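Local coordinates for protein RNA-dependent RNA polymerase (Taggert virus, PDB 6DX3) that probably removes ubiquitin or related modifiers from conjugated proteins through its viral ovarian tumour (OTU) domain cysteine protease, at residues L12-Y16 / E77-T81; P20-E26 / K125-Y129; Y42-A46 / Y58-K62; T115-E121 / S141-R147. One frame throughout, in Å; residues are numbered along the deposited sequence.

Contact 1. Residues L12-Y16 / E77-T81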
loop_
_atom_site.group_PDB
_atom_site.type_symbol
_atom_site.label_atom_id
_atom_site.label_comp_id
_atom_site.label_asym_id
_atom_site.label_seq_id
_atom_site.Cartn_x
_atom_site.Cartn_y
_atom_site.Cartn_z
ATOM N N LEU A 12 7.188 13.718 5.917
ATOM C CA LEU A 12 6.330 14.030 7.049
ATOM C C LEU A 12 6.951 13.552 8.353
ATOM O O LEU A 12 7.705 12.577 8.387
ATOM C CB LEU A 12 4.954 13.388 6.872
ATOM C CG LEU A 12 4.250 13.695 5.551
ATOM C CD1 LEU A 12 2.839 13.118 5.543
ATOM C CD2 LEU A 12 4.226 15.188 5.305
ATOM N N LEU A 13 6.614 14.252 9.440
ATOM C CA LEU A 13 6.978 13.763 10.765
ATOM C C LEU A 13 6.356 12.398 11.038
ATOM O O LEU A 13 6.894 11.617 11.831
ATOM C CB LEU A 13 6.550 14.773 11.832
ATOM C CG LEU A 13 7.303 14.725 13.163
ATOM C CD1 LEU A 13 8.713 15.277 13.004
ATOM C CD2 LEU A 13 6.550 15.484 14.246
ATOM N N ASN A 14 5.234 12.092 10.379
ATOM C CA ASN A 14 4.573 10.802 10.553
ATOM C C ASN A 14 5.410 9.635 10.046
ATOM O O ASN A 14 5.105 8.487 10.383
ATOM C CB ASN A 14 3.219 10.807 9.842
ATOM C CG ASN A 14 2.063 11.005 10.797
ATOM O OD1 ASN A 14 1.609 10.062 11.444
ATOM N ND2 ASN A 14 1.576 12.241 10.889
ATOM N N GLY A 15 6.429 9.889 9.239
ATOM C CA GLY A 15 7.349 8.860 8.814
ATOM C C GLY A 15 7.254 8.398 7.367
ATOM O O GLY A 15 7.727 7.295 7.061
ATOM N N TYR A 16 6.670 9.195 6.477
ATOM C CA TYR A 16 6.579 8.839 5.068
ATOM C C TYR A 16 6.517 10.119 4.247
ATOM O O TYR A 16 6.470 11.226 4.788
ATOM C CB TYR A 16 5.370 7.936 4.797
ATOM C CG TYR A 16 4.053 8.497 5.289
ATOM C CD1 TYR A 16 3.236 9.241 4.449
ATOM C CD2 TYR A 16 3.627 8.276 6.593
ATOM C CE1 TYR A 16 2.031 9.751 4.895
ATOM C CE2 TYR A 16 2.426 8.782 7.048
ATOM C CZ TYR A 16 1.633 9.520 6.198
ATOM O OH TYR A 16 0.437 10.024 6.652
ATOM N N GLU A 77 5.895 6.249 13.863
ATOM C CA GLU A 77 5.162 7.436 14.296
ATOM C C GLU A 77 3.703 7.397 13.864
ATOM O O GLU A 77 2.843 7.971 14.540
ATOM C CB GLU A 77 5.829 8.705 13.761
ATOM C CG GLU A 77 7.272 8.881 14.197
ATOM C CD GLU A 77 7.427 8.915 15.705
ATOM O OE1 GLU A 77 6.766 9.748 16.361
ATOM O OE2 GLU A 77 8.203 8.095 16.241
ATOM N N GLU A 78 3.403 6.737 12.744
ATOM C CA GLU A 78 2.025 6.685 12.266
ATOM C C GLU A 78 1.089 6.027 13.274
ATOM O O GLU A 78 -0.116 6.298 13.254
ATOM C CB GLU A 78 1.961 5.954 10.919
ATOM C CG GLU A 78 0.565 5.922 10.312
ATOM C CD GLU A 78 0.562 5.747 8.806
ATOM O OE1 GLU A 78 -0.501 5.985 8.201
ATOM O OE2 GLU A 78 1.607 5.372 8.228
ATOM N N THR A 79 1.612 5.190 14.175
ATOM C CA THR A 79 0.749 4.576 15.177
ATOM C C THR A 79 0.175 5.593 16.156
ATOM O O THR A 79 -0.858 5.320 16.775
ATOM C CB THR A 79 1.504 3.499 15.961
ATOM O OG1 THR A 79 2.443 4.120 16.847
ATOM C CG2 THR A 79 2.239 2.547 15.020
ATOM N N LYS A 80 0.799 6.763 16.295
ATOM C CA LYS A 80 0.438 7.666 17.383
ATOM C C LYS A 80 -0.909 8.347 17.172
ATOM O O LYS A 80 -1.467 8.895 18.130
ATOM C CB LYS A 80 1.539 8.708 17.577
ATOM C CG LYS A 80 2.795 8.150 18.239
ATOM C CD LYS A 80 3.974 9.093 18.076
ATOM C CE LYS A 80 5.136 8.696 18.974
ATOM N NZ LYS A 80 6.346 9.531 18.716
ATOM N N THR A 81 -1.458 8.316 15.958
ATOM C CA THR A 81 -2.756 8.917 15.682
ATOM C C THR A 81 -3.844 7.870 15.450
ATOM O O THR A 81 -4.875 8.176 14.841
ATOM C CB THR A 81 -2.663 9.860 14.483
ATOM O OG1 THR A 81 -1.987 9.205 13.406
ATOM C CG2 THR A 81 -1.899 11.122 14.857
HETATM O O HOH W 1 0.945 9.731 13.731
#
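With chi1 at 54°, Y16 sets its ring carbon CG between its own backbone N and carbonyl carbon, while E78 turns CG opposite its backbone N (chi1 -177°) and runs out extended. The two side chains meet at about a right angle, the carboxylate oxygen E78 OE2 lying 3.7 Å from Y16 CE2, with ring and carboxylate planes 27° apart. A long acid suits this place because its head reaches past the tyrosine to several donors: OE2 accepts from Y133 and N106, and OE1 is bonded to S102. Y133 also meets the Y16 ring.

Nearer the surface, L12 to G15 form a type I turn, closed by G15 N bonded to L12 O at 3.1 Å. G15 has a positive phi, at which a side chain would press on the preceding carbonyl, so glycine fits. The turn lays N14 O 3.5 Å from E77 CB. A water that donates to E77 O at 2.7 Å and accepts from T81 OG1 at 3.0 Å lies beside N14 OD1 and may bridge the loops, though its distance there is too short to be trusted.

The chemistry implies that the firmest polar feature is the E78 carboxylate, which, satisfied by donors outside the two loops, is probably stabilised as an anion beside the tyrosine ring.

Contact 2. Residues P20-E26 / K125-Y129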
loop_
_atom_site.group_PDB
_atom_site.type_symbol
_atom_site.label_atom_id
_atom_site.label_comp_id
_atom_site.label_asym_id
_atom_site.label_seq_id
_atom_site.Cartn_x
_atom_site.Cartn_y
_atom_site.Cartn_z
ATOM N N PRO A 20 1.292 16.180 -3.632
ATOM C CA PRO A 20 0.150 16.369 -4.528
ATOM C C PRO A 20 0.540 16.039 -5.959
ATOM O O PRO A 20 1.682 16.243 -6.378
ATOM C CB PRO A 20 -0.188 17.855 -4.368
ATOM C CG PRO A 20 1.114 18.486 -3.981
ATOM C CD PRO A 20 1.825 17.459 -3.131
ATOM N N VAL A 21 -0.422 15.494 -6.704
ATOM C CA VAL A 21 -0.243 15.163 -8.114
ATOM C C VAL A 21 -1.525 15.508 -8.862
ATOM O O VAL A 21 -2.551 15.840 -8.269
ATOM C CB VAL A 21 0.121 13.677 -8.343
ATOM C CG1 VAL A 21 1.434 13.318 -7.666
ATOM C CG2 VAL A 21 -1.000 12.770 -7.863
ATOM N N ASP A 22 -1.446 15.426 -10.190
ATOM C CA ASP A 22 -2.593 15.609 -11.088
ATOM C C ASP A 22 -2.388 14.614 -12.227
ATOM O O ASP A 22 -1.770 14.938 -13.245
ATOM C CB ASP A 22 -2.705 17.039 -11.600
ATOM C CG ASP A 22 -3.751 17.188 -12.696
ATOM O OD1 ASP A 22 -4.948 17.309 -12.356
ATOM O OD2 ASP A 22 -3.375 17.186 -13.889
ATOM N N LEU A 23 -2.904 13.398 -12.052
ATOM C CA LEU A 23 -2.480 12.286 -12.889
ATOM C C LEU A 23 -3.648 11.437 -13.372
ATOM O O LEU A 23 -4.498 11.003 -12.589
ATOM C CB LEU A 23 -1.445 11.414 -12.137
ATOM C CG LEU A 23 -1.067 10.064 -12.741
ATOM C CD1 LEU A 23 0.441 9.877 -12.744
ATOM C CD2 LEU A 23 -1.718 8.951 -11.936
ATOM N N GLU A 24 -3.680 11.240 -14.685
ATOM C CA GLU A 24 -4.469 10.203 -15.335
ATOM C C GLU A 24 -3.737 8.887 -15.083
ATOM O O GLU A 24 -2.657 8.664 -15.638
ATOM C CB GLU A 24 -4.567 10.478 -16.836
ATOM C CG GLU A 24 -5.328 11.754 -17.299
ATOM C CD GLU A 24 -6.710 11.907 -16.703
ATOM O OE1 GLU A 24 -6.833 12.515 -15.622
ATOM O OE2 GLU A 24 -7.684 11.444 -17.330
ATOM N N VAL A 25 -4.314 8.011 -14.254
ATOM C CA VAL A 25 -3.593 6.794 -13.867
ATOM C C VAL A 25 -3.224 5.966 -15.097
ATOM O O VAL A 25 -2.120 5.409 -15.171
ATOM C CB VAL A 25 -4.395 5.963 -12.845
ATOM C CG1 VAL A 25 -4.453 6.671 -11.527
ATOM C CG2 VAL A 25 -5.779 5.649 -13.372
ATOM N N GLU A 26 -4.135 5.851 -16.065
ATOM C CA GLU A 26 -3.906 4.935 -17.182
ATOM C C GLU A 26 -2.900 5.467 -18.196
ATOM O O GLU A 26 -2.469 4.705 -19.067
ATOM C CB GLU A 26 -5.229 4.599 -17.873
ATOM C CG GLU A 26 -6.242 3.925 -16.956
ATOM C CD GLU A 26 -7.291 3.154 -17.729
ATOM O OE1 GLU A 26 -7.982 3.769 -18.570
ATOM O OE2 GLU A 26 -7.423 1.935 -17.491
ATOM N N LYS A 125 -10.507 7.297 -12.082
ATOM C CA LYS A 125 -9.197 6.980 -12.651
ATOM C C LYS A 125 -8.293 8.211 -12.727
ATOM O O LYS A 125 -7.420 8.311 -13.596
ATOM C CB LYS A 125 -9.348 6.313 -14.022
ATOM C CG LYS A 125 -10.028 4.948 -13.933
ATOM C CD LYS A 125 -11.012 4.693 -15.064
ATOM C CE LYS A 125 -10.326 4.103 -16.289
ATOM N NZ LYS A 125 -9.409 5.079 -16.948
ATOM N N HIS A 126 -8.500 9.157 -11.813
ATOM C CA HIS A 126 -7.642 10.323 -11.653
ATOM C C HIS A 126 -7.228 10.427 -10.195
ATOM O O HIS A 126 -8.031 10.154 -9.298
ATOM C CB HIS A 126 -8.349 11.613 -12.092
ATOM C CG HIS A 126 -7.583 12.860 -11.770
ATOM N ND1 HIS A 126 -7.611 13.450 -10.523
ATOM C CD2 HIS A 126 -6.762 13.625 -12.529
ATOM C CE1 HIS A 126 -6.844 14.525 -10.530
ATOM N NE2 HIS A 126 -6.318 14.654 -11.734
ATOM N N CYS A 127 -5.980 10.827 -9.960
ATOM C CA CYS A 127 -5.419 10.908 -8.618
ATOM C C CYS A 127 -4.950 12.329 -8.330
ATOM O O CYS A 127 -4.432 13.011 -9.219
ATOM C CB CYS A 127 -4.258 9.922 -8.441
ATOM S SG CYS A 127 -4.766 8.188 -8.464
ATOM N N ASP A 128 -5.135 12.770 -7.081
ATOM C CA ASP A 128 -4.775 14.125 -6.679
ATOM C C ASP A 128 -3.679 14.192 -5.623
ATOM O O ASP A 128 -3.162 15.286 -5.369
ATOM C CB ASP A 128 -6.012 14.888 -6.169
ATOM C CG ASP A 128 -6.621 14.260 -4.926
ATOM O OD1 ASP A 128 -6.546 13.022 -4.779
ATOM O OD2 ASP A 128 -7.179 15.005 -4.094
ATOM N N TYR A 129 -3.314 13.075 -4.998
ATOM C CA TYR A 129 -2.148 13.054 -4.124
ATOM C C TYR A 129 -1.644 11.623 -4.010
ATOM O O TYR A 129 -2.353 10.665 -4.327
ATOM C CB TYR A 129 -2.450 13.655 -2.740
ATOM C CG TYR A 129 -3.172 12.757 -1.752
ATOM C CD1 TYR A 129 -2.477 11.822 -0.992
ATOM C CD2 TYR A 129 -4.541 12.880 -1.545
ATOM C CE1 TYR A 129 -3.126 11.010 -0.083
ATOM C CE2 TYR A 129 -5.201 12.077 -0.629
ATOM C CZ TYR A 129 -4.487 11.141 0.097
ATOM O OH TYR A 129 -5.130 10.334 1.007
HETATM O O HOH W 2 -7.063 7.156 -16.036
#
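H126 crosses toward strand 17-24 and can be followed outward. Its CB lies 3.9 Å from L23 O, and CG stays close to the same oxygen. With CG opposite the backbone N (chi1 172°), the imidazole reaches between two acids. CD2 meets E24 OE1 at 3.3 Å, near the ring plane, while NE2 at the tip donates to D22 OD1 at 3.1 Å. That bond is fairly straight, 160° at the hydrogen, yet it meets the oxygen from well above the carboxylate plane. CE1 skirts the same oxygen, and ND1 turns back to D122. Histidine suits the place, since each nitrogen finds an aspartate; the nearby acids would probably favour its protonated form.

Beneath the ring the backbones pair antiparallel. L23 and C127 form a hydrogen-bonded pair, with C127 N 3.0 Å from L23 O, and E24 with H126 a non-hydrogen-bonded one. The register slips by one residue between P20 and L23, a beta bulge. Beyond the strand, V25 N donates to K125 O, V25 CG1 rests 3.4 Å from C127 SG, and K125 folds its flexible chain back so that NZ makes a salt bridge to E26 OE1 at 2.5 Å.

Strands 17-24 and 126-133 are thus neighbours in the mixed sheet. On the inward face, L23 and C127 lie against W119 of strand 116-121, while V25, at the start of helix 25-28, packs on I31 of strand 29-32 and M145 of strand 142-147.

Contact 3. Residues Y42-A46 / Y58-K62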
loop_
_atom_site.group_PDB
_atom_site.type_symbol
_atom_site.label_atom_id
_atom_site.label_comp_id
_atom_site.label_asym_id
_atom_site.label_seq_id
_atom_site.Cartn_x
_atom_site.Cartn_y
_atom_site.Cartn_z
ATOM N N TYR A 42 -4.397 -6.227 0.962
ATOM C CA TYR A 42 -3.426 -7.316 0.992
ATOM C C TYR A 42 -3.335 -8.032 -0.349
ATOM O O TYR A 42 -2.255 -8.498 -0.724
ATOM C CB TYR A 42 -3.782 -8.289 2.114
ATOM C CG TYR A 42 -3.943 -7.598 3.448
ATOM C CD1 TYR A 42 -2.855 -6.991 4.065
ATOM C CD2 TYR A 42 -5.175 -7.534 4.082
ATOM C CE1 TYR A 42 -2.988 -6.348 5.281
ATOM C CE2 TYR A 42 -5.319 -6.892 5.303
ATOM C CZ TYR A 42 -4.219 -6.299 5.896
ATOM O OH TYR A 42 -4.342 -5.658 7.106
ATOM N N HIS A 43 -4.450 -8.135 -1.077
ATOM C CA HIS A 43 -4.410 -8.646 -2.445
ATOM C C HIS A 43 -3.479 -7.803 -3.309
ATOM O O HIS A 43 -2.615 -8.334 -4.017
ATOM C CB HIS A 43 -5.816 -8.649 -3.049
ATOM C CG HIS A 43 -6.687 -9.771 -2.578
ATOM N ND1 HIS A 43 -6.435 -11.092 -2.886
ATOM C CD2 HIS A 43 -7.824 -9.768 -1.845
ATOM C CE1 HIS A 43 -7.373 -11.852 -2.352
ATOM N NE2 HIS A 43 -8.227 -11.074 -1.714
ATOM N N SER A 44 -3.651 -6.477 -3.267
ATOM C CA SER A 44 -2.873 -5.594 -4.128
ATOM C C SER A 44 -1.405 -5.563 -3.730
ATOM O O SER A 44 -0.534 -5.442 -4.598
ATOM C CB SER A 44 -3.464 -4.184 -4.099
ATOM O OG SER A 44 -3.709 -3.773 -2.767
ATOM N N LEU A 45 -1.108 -5.669 -2.432
ATOM C CA LEU A 45 0.282 -5.788 -2.004
ATOM C C LEU A 45 0.879 -7.123 -2.438
ATOM O O LEU A 45 2.053 -7.186 -2.824
ATOM C CB LEU A 45 0.380 -5.617 -0.490
ATOM C CG LEU A 45 0.140 -4.199 0.032
ATOM C CD1 LEU A 45 0.201 -4.164 1.552
ATOM C CD2 LEU A 45 1.146 -3.236 -0.571
ATOM N N ALA A 46 0.092 -8.201 -2.384
ATOM C CA ALA A 46 0.579 -9.482 -2.889
ATOM C C ALA A 46 0.793 -9.436 -4.395
ATOM O O ALA A 46 1.694 -10.106 -4.916
ATOM C CB ALA A 46 -0.394 -10.606 -2.531
ATOM N N TYR A 58 -2.889 -13.084 -0.446
ATOM C CA TYR A 58 -3.069 -11.979 0.489
ATOM C C TYR A 58 -2.843 -12.415 1.930
ATOM O O TYR A 58 -2.474 -11.591 2.774
ATOM C CB TYR A 58 -4.474 -11.388 0.335
ATOM C CG TYR A 58 -5.553 -12.186 1.034
ATOM C CD1 TYR A 58 -5.964 -11.863 2.321
ATOM C CD2 TYR A 58 -6.160 -13.264 0.406
ATOM C CE1 TYR A 58 -6.947 -12.591 2.962
ATOM C CE2 TYR A 58 -7.147 -13.999 1.039
ATOM C CZ TYR A 58 -7.537 -13.657 2.316
ATOM O OH TYR A 58 -8.517 -14.383 2.952
ATOM N N LYS A 59 -3.085 -13.694 2.231
ATOM C CA LYS A 59 -2.830 -14.200 3.575
ATOM C C LYS A 59 -1.351 -14.105 3.923
ATOM O O LYS A 59 -0.993 -13.781 5.062
ATOM C CB LYS A 59 -3.316 -15.645 3.698
ATOM C CG LYS A 59 -4.829 -15.801 3.700
ATOM C CD LYS A 59 -5.235 -17.179 4.214
ATOM C CE LYS A 59 -6.739 -17.384 4.133
ATOM N NZ LYS A 59 -7.159 -18.701 4.690
ATOM N N LEU A 60 -0.477 -14.389 2.953
ATOM C CA LEU A 60 0.956 -14.198 3.160
ATOM C C LEU A 60 1.254 -12.772 3.599
ATOM O O LEU A 60 2.078 -12.548 4.494
ATOM C CB LEU A 60 1.721 -14.524 1.874
ATOM C CG LEU A 60 1.739 -15.964 1.355
ATOM C CD1 LEU A 60 2.724 -16.087 0.206
ATOM C CD2 LEU A 60 2.086 -16.955 2.452
ATOM N N ILE A 61 0.580 -11.797 2.984
ATOM C CA ILE A 61 0.823 -10.394 3.299
ATOM C C ILE A 61 0.310 -10.058 4.690
ATOM O O ILE A 61 1.003 -9.408 5.483
ATOM C CB ILE A 61 0.177 -9.499 2.225
ATOM C CG1 ILE A 61 0.756 -9.824 0.849
ATOM C CG2 ILE A 61 0.375 -8.028 2.552
ATOM C CD1 ILE A 61 2.265 -9.724 0.795
ATOM N N LYS A 62 -0.907 -10.502 5.010
ATOM C CA LYS A 62 -1.543 -10.141 6.275
ATOM C C LYS A 62 -0.795 -10.726 7.468
ATOM O O LYS A 62 -0.693 -10.083 8.519
ATOM C CB LYS A 62 -2.999 -10.610 6.259
ATOM C CG LYS A 62 -3.867 -10.062 7.366
ATOM C CD LYS A 62 -5.342 -10.207 7.006
ATOM C CE LYS A 62 -6.221 -10.046 8.234
ATOM N NZ LYS A 62 -7.642 -9.746 7.901
HETATM O O HOH W 3 -4.044 -12.633 -3.045
#
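A water joins H43 to Y58: it lies 2.8 Å from H43 ND1 and accepts a weak bond from Y58 N at 2.9 Å. It thereby occupies a backbone N-H in the first turn of helix 57-72. Nearby, Y58 CB lies over one face of the H43 imidazole, 3.9 Å from the ring centroid, a CH-pi contact. The Y58 torsion, chi1 80°, places the phenol alongside the imidazole, the two side chains pointing the same way with ring planes 42° apart.

Further along, K62 lays its aliphatic chain across Y42, CG being 4.1 Å from that ring's centroid over one face. A lysine serves well here: its methylenes cover the aromatic ring while NZ travels on to K95 O. I61 fills the middle. Its CG2 touches the ring edge at Y42 CD1, 3.7 Å away, and its CG1 meets A46 CB at 3.7 Å, where the small alanine lets the branched chain come close.

The short helical segments cross nearly at right angles, 101°, with their axes 7.9 Å apart. This is the packing of an OTU protease's helical side, where helix 40-49 begins with the cysteine of a DGNC sequence, in this family the usual place of the nucleophile.

Contact 4. Residues T115-E121 / S141-R147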
loop_
_atom_site.group_PDB
_atom_site.type_symbol
_atom_site.label_atom_id
_atom_site.label_comp_id
_atom_site.label_asym_id
_atom_site.label_seq_id
_atom_site.Cartn_x
_atom_site.Cartn_y
_atom_site.Cartn_z
ATOM N N THR A 115 9.575 -0.347 -1.248
ATOM C CA THR A 115 8.887 0.933 -1.292
ATOM C C THR A 115 7.500 0.752 -1.893
ATOM O O THR A 115 7.322 0.004 -2.859
ATOM C CB THR A 115 9.695 1.948 -2.104
ATOM O OG1 THR A 115 10.979 2.134 -1.494
ATOM C CG2 THR A 115 8.976 3.284 -2.167
ATOM N N VAL A 116 6.514 1.423 -1.300
ATOM C CA VAL A 116 5.129 1.349 -1.752
ATOM C C VAL A 116 4.606 2.759 -1.976
ATOM O O VAL A 116 4.692 3.609 -1.083
ATOM C CB VAL A 116 4.231 0.601 -0.747
ATOM C CG1 VAL A 116 2.793 0.576 -1.251
ATOM C CG2 VAL A 116 4.744 -0.816 -0.520
ATOM N N TYR A 117 4.070 3.004 -3.168
ATOM C CA TYR A 117 3.340 4.225 -3.478
ATOM C C TYR A 117 1.851 3.938 -3.347
ATOM O O TYR A 117 1.367 2.923 -3.860
ATOM C CB TYR A 117 3.643 4.715 -4.897
ATOM C CG TYR A 117 5.038 5.257 -5.130
ATOM C CD1 TYR A 117 5.224 6.516 -5.684
ATOM C CD2 TYR A 117 6.165 4.504 -4.826
ATOM C CE1 TYR A 117 6.490 7.016 -5.913
ATOM C CE2 TYR A 117 7.435 4.996 -5.049
ATOM C CZ TYR A 117 7.591 6.253 -5.595
ATOM O OH TYR A 117 8.852 6.752 -5.823
ATOM N N ILE A 118 1.129 4.824 -2.667
ATOM C CA ILE A 118 -0.321 4.724 -2.533
ATOM C C ILE A 118 -0.925 5.936 -3.226
ATOM O O ILE A 118 -0.830 7.063 -2.720
ATOM C CB ILE A 118 -0.773 4.648 -1.069
ATOM C CG1 ILE A 118 0.028 3.592 -0.305
ATOM C CG2 ILE A 118 -2.262 4.336 -0.996
ATOM C CD1 ILE A 118 -0.383 3.467 1.155
ATOM N N TRP A 119 -1.543 5.708 -4.381
ATOM C CA TRP A 119 -2.147 6.779 -5.162
ATOM C C TRP A 119 -3.618 6.909 -4.791
ATOM O O TRP A 119 -4.367 5.929 -4.838
ATOM C CB TRP A 119 -1.993 6.507 -6.659
ATOM C CG TRP A 119 -0.571 6.264 -7.080
ATOM C CD1 TRP A 119 0.153 5.118 -6.907
ATOM C CD2 TRP A 119 0.297 7.190 -7.747
ATOM N NE1 TRP A 119 1.418 5.275 -7.423
ATOM C CE2 TRP A 119 1.530 6.536 -7.947
ATOM C CE3 TRP A 119 0.151 8.507 -8.194
ATOM C CZ2 TRP A 119 2.611 7.155 -8.574
ATOM C CZ3 TRP A 119 1.225 9.120 -8.817
ATOM C CH2 TRP A 119 2.439 8.445 -9.000
ATOM N N HIS A 120 -4.030 8.118 -4.422
ATOM C CA HIS A 120 -5.393 8.356 -3.969
ATOM C C HIS A 120 -6.255 8.828 -5.133
ATOM O O HIS A 120 -5.993 9.884 -5.718
ATOM C CB HIS A 120 -5.432 9.382 -2.841
ATOM C CG HIS A 120 -6.812 9.866 -2.526
ATOM N ND1 HIS A 120 -7.321 11.041 -3.036
ATOM C CD2 HIS A 120 -7.797 9.327 -1.769
ATOM C CE1 HIS A 120 -8.557 11.209 -2.600
ATOM N NE2 HIS A 120 -8.871 10.182 -1.830
ATOM N N GLU A 121 -7.291 8.054 -5.446
ATOM C CA GLU A 121 -8.240 8.415 -6.486
ATOM C C GLU A 121 -9.266 9.399 -5.938
ATOM O O GLU A 121 -9.927 9.126 -4.931
ATOM C CB GLU A 121 -8.942 7.166 -7.019
ATOM C CG GLU A 121 -9.951 7.428 -8.123
ATOM C CD GLU A 121 -10.752 6.191 -8.472
ATOM O OE1 GLU A 121 -11.110 5.440 -7.542
ATOM O OE2 GLU A 121 -11.006 5.956 -9.674
ATOM N N SER A 141 9.157 0.246 -7.425
ATOM C CA SER A 141 8.401 0.130 -6.190
ATOM C C SER A 141 7.039 -0.489 -6.481
ATOM O O SER A 141 6.646 -0.678 -7.634
ATOM C CB SER A 141 8.225 1.497 -5.518
ATOM O OG SER A 141 9.471 2.145 -5.335
ATOM N N ILE A 142 6.317 -0.795 -5.412
ATOM C CA ILE A 142 4.936 -1.248 -5.513
ATOM C C ILE A 142 4.029 -0.027 -5.568
ATOM O O ILE A 142 4.110 0.861 -4.711
ATOM C CB ILE A 142 4.565 -2.155 -4.331
ATOM C CG1 ILE A 142 5.389 -3.448 -4.373
ATOM C CG2 ILE A 142 3.071 -2.449 -4.337
ATOM C CD1 ILE A 142 5.317 -4.254 -3.099
ATOM N N ASN A 143 3.173 0.029 -6.582
ATOM C CA ASN A 143 2.188 1.093 -6.716
ATOM C C ASN A 143 0.796 0.501 -6.552
ATOM O O ASN A 143 0.462 -0.496 -7.201
ATOM C CB ASN A 143 2.319 1.796 -8.067
ATOM C CG ASN A 143 3.659 2.485 -8.237
ATOM O OD1 ASN A 143 3.800 3.673 -7.945
ATOM N ND2 ASN A 143 4.655 1.741 -8.708
ATOM N N ILE A 144 -0.001 1.101 -5.668
ATOM C CA ILE A 144 -1.385 0.698 -5.463
ATOM C C ILE A 144 -2.266 1.937 -5.523
ATOM O O ILE A 144 -1.805 3.068 -5.354
ATOM C CB ILE A 144 -1.601 -0.059 -4.133
ATOM C CG1 ILE A 144 -1.310 0.843 -2.937
ATOM C CG2 ILE A 144 -0.735 -1.307 -4.067
ATOM C CD1 ILE A 144 -1.538 0.163 -1.613
ATOM N N MET A 145 -3.555 1.708 -5.771
ATOM C CA MET A 145 -4.528 2.771 -5.990
ATOM C C MET A 145 -5.577 2.718 -4.889
ATOM O O MET A 145 -6.267 1.705 -4.733
ATOM C CB MET A 145 -5.184 2.632 -7.367
ATOM C CG MET A 145 -5.960 3.862 -7.839
ATOM S SD MET A 145 -6.523 3.680 -9.547
ATOM C CE MET A 145 -7.930 4.774 -9.579
ATOM N N HIS A 146 -5.703 3.808 -4.140
ATOM C CA HIS A 146 -6.667 3.907 -3.049
ATOM C C HIS A 146 -7.974 4.483 -3.581
ATOM O O HIS A 146 -8.023 5.647 -3.992
ATOM C CB HIS A 146 -6.100 4.780 -1.928
ATOM C CG HIS A 146 -6.811 4.635 -0.621
ATOM N ND1 HIS A 146 -6.612 5.502 0.433
ATOM C CD2 HIS A 146 -7.711 3.719 -0.191
ATOM C CE1 HIS A 146 -7.360 5.129 1.456
ATOM N NE2 HIS A 146 -8.039 4.050 1.101
ATOM N N ARG A 147 -9.032 3.675 -3.565
ATOM C CA ARG A 147 -10.319 4.025 -4.166
ATOM C C ARG A 147 -11.396 3.910 -3.092
ATOM O O ARG A 147 -11.964 2.831 -2.895
ATOM C CB ARG A 147 -10.615 3.124 -5.361
ATOM C CG ARG A 147 -9.377 2.753 -6.155
ATOM C CD ARG A 147 -9.718 1.916 -7.379
ATOM N NE ARG A 147 -10.355 2.697 -8.432
ATOM C CZ ARG A 147 -10.638 2.222 -9.641
ATOM N NH1 ARG A 147 -10.340 0.966 -9.948
ATOM N NH2 ARG A 147 -11.222 2.998 -10.549
HETATM O O HOH W 4 -10.280 7.300 -2.976
#
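The W119 indole has N143 OD1 and I144 O in its plane at the edge, and F29 meets it edge-to-face. Its NE1 donates to a lone pair of N143 OD1 at 2.9 Å, 158° at the hydrogen. That amide oxygen also lies 3.2 Å from Y117 CB, obliquely to the phenol ring, whose edge faces S141 OG and whose OH reaches D136 O. Asparagine suits the site because its other end, ND2, is taken by M138 O.

Underneath run two parallel strands, 116-121 and 142-147, central in the mixed sheet of the OTU fold. Their bonds run alternately from one chain to the other, as in W119 N to I144 O at 2.8 Å and H146 N to W119 O. V116, I118 and I144 pack on the opposite face, toward helix 102-112 and Y151.

At the far end the R147 guanidinium grips E121 side-on, NE to OE1 at 3.0 Å and NH2 to OE2 at 3.1 Å, with the carboxylate turned 50° against it. M145 SD lies over one guanidinium face, toward its rim; the extended M145 chain crosses E121 obliquely, and its methyl CE comes 3.3 Å from E121 OE2. That oxygen also accepts from K125 N, and R147 NH1 binds D152.

How the contacts relate
Contacts 3 and 4 are buried, contact 2 is partly so, and contact 1 lies at the surface. Contacts 2 and 4 share one sheet: strands 126-133 and 116-121 are neighbours, and H120 of contact 4 meets D128 of contact 2 through D128 OD1 and H120 ND1, 2.7 Å apart. Contact 3 leans on that sheet from the helical side, where S44 and L45 pack against I144 and V116. Contact 1 touches none of the others, though its first segment adjoins that of contact 2 in sequence. Chemistry follows the elements joined as well as depth: a water held by one loop may bridge to the other in contact 1, apolar and CH-pi packing joins the helices of contact 3, and the strand pairs combine backbone bonding with salt bridges toward their ends.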